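Local atomic coordinates of metallo-beta-lactamase 1 (Acinetobacter baumannii, PDB entry 5MMD), a protein that probably hydrolyses beta-lactam antibiotics to substituted beta-amino acids with the help of zinc ions, as a class B metallo-beta-lactamase. Residues 8-13 and 58-63. Numbering follows the deposited sequence.
Sequences LEVEEI and EKLVDW
Leu-8 and Val-10 on one side and Leu-60 and Trp-63 on the other join edge strand 9-14 of the seven-stranded sheet to helix 54-66, which packs on the outer face of that sheet in the alpha-beta/beta-alpha fold of metallo-beta-lactamases. The side-chain contacts are between apolar groups, with one leucine methyl also lying on the helix backbone.

The aromatic part is a CH-pi contact. Val-10 CG1 lies 3.6 Å from the centroid of the six-membered ring of Trp-63 and only 15° off the ring normal, so the methyl sits over the face, slightly displaced toward the rim. The two side chains reach toward each other, tip to tip: Val-10 CG1 is anti to the backbone nitrogen (chi1 178°), as is Trp-63 CG, and chi2 of 86° sets the turn of the indole plane about the CB-CG bond. Phe-18, from strand 17-26, meets the Trp-63 ring edge-to-face.

The aliphatic part centres on Leu-8 CD2, which presses against the helix backbone, 3.5 Å from Leu-60 N, and also touches the Leu-60 side chain, 3.7 Å from its CB. The same methyl meets Lys-59 at CB, 3.9 Å away, while the lysine chain leads away and its NZ hydrogen-bonds to Ser-55 OG. Pro-51 touches both Leu-8 and Leu-60, extending this apolar patch into the loop that leads into helix 54-66.

Where the two parts meet, the side chains of Val-10 and Leu-60 cross at about a right angle: CG1 of the valine is given to the indole, and its other methyl, CG2, faces Leu-60 CD1 at 4.0 Å.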
loop_
_atom_site.group_PDB
_atom_site.type_symbol
_atom_site.label_atom_id
_atom_site.label_comp_id
_atom_site.label_asym_id
_atom_site.label_seq_id
_atom_site.Cartn_x
_atom_site.Cartn_y
_atom_site.Cartn_z
ATOM N N LEU A 8 -13.677 -9.973 -0.815
ATOM C CA LEU A 8 -12.675 -9.533 0.122
ATOM C C LEU A 8 -12.231 -10.672 1.035
ATOM O O LEU A 8 -13.057 -11.398 1.546
ATOM C CB LEU A 8 -13.222 -8.386 0.981
ATOM C CG LEU A 8 -12.296 -7.765 2.036
ATOM C CD1 LEU A 8 -11.274 -6.882 1.355
ATOM C CD2 LEU A 8 -13.105 -6.962 3.063
ATOM N N GLU A 9 -10.930 -10.783 1.253
ATOM C CA GLU A 9 -10.375 -11.708 2.238
ATOM C C GLU A 9 -9.689 -10.895 3.338
ATOM O O GLU A 9 -9.059 -9.881 3.050
ATOM C CB GLU A 9 -9.370 -12.661 1.600
ATOM C CG GLU A 9 -9.954 -13.558 0.599
ATOM C CD GLU A 9 -8.895 -14.249 -0.277
ATOM O OE1 GLU A 9 -9.264 -14.656 -1.397
ATOM O OE2 GLU A 9 -7.709 -14.360 0.153
ATOM N N VAL A 10 -9.824 -11.351 4.587
ATOM C CA VAL A 10 -9.100 -10.758 5.695
ATOM C C VAL A 10 -8.421 -11.840 6.520
ATOM O O VAL A 10 -9.065 -12.802 6.972
ATOM C CB VAL A 10 -10.022 -9.918 6.602
ATOM C CG1 VAL A 10 -9.227 -9.341 7.793
ATOM C CG2 VAL A 10 -10.652 -8.805 5.829
ATOM N N GLU A 11 -7.120 -11.667 6.712
ATOM C CA GLU A 11 -6.255 -12.662 7.332
ATOM C C GLU A 11 -5.332 -12.043 8.384
ATOM O O GLU A 11 -4.664 -11.052 8.105
ATOM C CB GLU A 11 -5.432 -13.328 6.231
ATOM C CG GLU A 11 -4.189 -14.055 6.636
ATOM C CD GLU A 11 -3.467 -14.633 5.402
ATOM O OE1 GLU A 11 -2.601 -15.516 5.594
ATOM O OE2 GLU A 11 -3.777 -14.172 4.251
ATOM N N GLU A 12 -5.264 -12.632 9.581
ATOM C CA GLU A 12 -4.335 -12.114 10.591
ATOM C C GLU A 12 -2.893 -12.500 10.286
ATOM O O GLU A 12 -2.613 -13.682 10.099
ATOM C CB GLU A 12 -4.713 -12.616 11.983
ATOM C CG GLU A 12 -4.016 -11.874 13.093
ATOM C CD GLU A 12 -4.181 -12.548 14.449
ATOM O OE1 GLU A 12 -3.163 -12.988 15.024
ATOM O OE2 GLU A 12 -5.329 -12.638 14.945
ATOM N N ILE A 13 -1.960 -11.547 10.291
ATOM C CA ILE A 13 -0.544 -11.877 10.054
ATOM C C ILE A 13 0.371 -11.598 11.248
ATOM O O ILE A 13 1.500 -12.085 11.277
ATOM C CB ILE A 13 0.035 -11.153 8.788
ATOM C CG1 ILE A 13 0.149 -9.630 8.971
ATOM C CG2 ILE A 13 -0.787 -11.496 7.546
ATOM C CD1 ILE A 13 0.677 -8.920 7.733
ATOM N N GLU A 58 -16.544 -1.150 1.666
ATOM C CA GLU A 58 -17.628 -1.270 2.649
ATOM C C GLU A 58 -17.522 -2.571 3.436
ATOM O O GLU A 58 -17.742 -2.567 4.659
ATOM C CB GLU A 58 -19.029 -1.190 2.017
ATOM C CG GLU A 58 -20.136 -1.385 3.083
ATOM C CD GLU A 58 -20.591 -2.852 3.273
ATOM O OE1 GLU A 58 -20.330 -3.683 2.371
ATOM O OE2 GLU A 58 -21.202 -3.200 4.332
ATOM N N LYS A 59 -17.196 -3.682 2.767
ATOM C CA LYS A 59 -17.091 -4.956 3.473
ATOM C C LYS A 59 -15.994 -4.930 4.522
ATOM O O LYS A 59 -16.125 -5.580 5.576
ATOM C CB LYS A 59 -16.827 -6.126 2.498
ATOM C CG LYS A 59 -17.993 -6.461 1.620
ATOM C CD LYS A 59 -17.635 -7.612 0.651
ATOM C CE LYS A 59 -18.860 -8.169 -0.043
ATOM N NZ LYS A 59 -19.460 -7.215 -1.012
ATOM N N LEU A 60 -14.915 -4.213 4.230
ATOM C CA LEU A 60 -13.767 -4.149 5.120
ATOM C C LEU A 60 -14.130 -3.332 6.345
ATOM O O LEU A 60 -13.857 -3.726 7.478
ATOM C CB LEU A 60 -12.556 -3.561 4.395
ATOM C CG LEU A 60 -11.262 -3.468 5.221
ATOM C CD1 LEU A 60 -10.689 -4.820 5.632
ATOM C CD2 LEU A 60 -10.218 -2.588 4.455
ATOM N N VAL A 61 -14.808 -2.228 6.107
ATOM C CA VAL A 61 -15.210 -1.327 7.168
ATOM C C VAL A 61 -16.214 -2.020 8.056
ATOM O O VAL A 61 -16.149 -1.889 9.278
ATOM C CB VAL A 61 -15.786 -0.004 6.604
ATOM C CG1 VAL A 61 -16.447 0.799 7.687
ATOM C CG2 VAL A 61 -14.654 0.777 5.999
ATOM N N ASP A 62 -17.106 -2.796 7.447
ATOM C CA ASP A 62 -18.076 -3.577 8.214
ATOM C C ASP A 62 -17.376 -4.657 9.067
ATOM O O ASP A 62 -17.747 -4.898 10.226
ATOM C CB ASP A 62 -19.102 -4.225 7.281
ATOM C CG ASP A 62 -20.186 -4.970 8.044
ATOM O OD1 ASP A 62 -20.702 -4.425 9.042
ATOM O OD2 ASP A 62 -20.520 -6.107 7.653
ATOM N N TRP A 63 -16.371 -5.306 8.489
ATOM C CA TRP A 63 -15.592 -6.295 9.217
ATOM C C TRP A 63 -14.950 -5.654 10.463
ATOM O O TRP A 63 -15.053 -6.188 11.572
ATOM C CB TRP A 63 -14.525 -6.911 8.314
ATOM C CG TRP A 63 -13.687 -7.930 9.019
ATOM C CD1 TRP A 63 -13.967 -9.267 9.172
ATOM C CD2 TRP A 63 -12.441 -7.706 9.679
ATOM N NE1 TRP A 63 -12.971 -9.882 9.897
ATOM C CE2 TRP A 63 -12.022 -8.951 10.218
ATOM C CE3 TRP A 63 -11.631 -6.581 9.870
ATOM C CZ2 TRP A 63 -10.851 -9.091 10.922
ATOM C CZ3 TRP A 63 -10.462 -6.730 10.585
ATOM C CH2 TRP A 63 -10.081 -7.973 11.093
#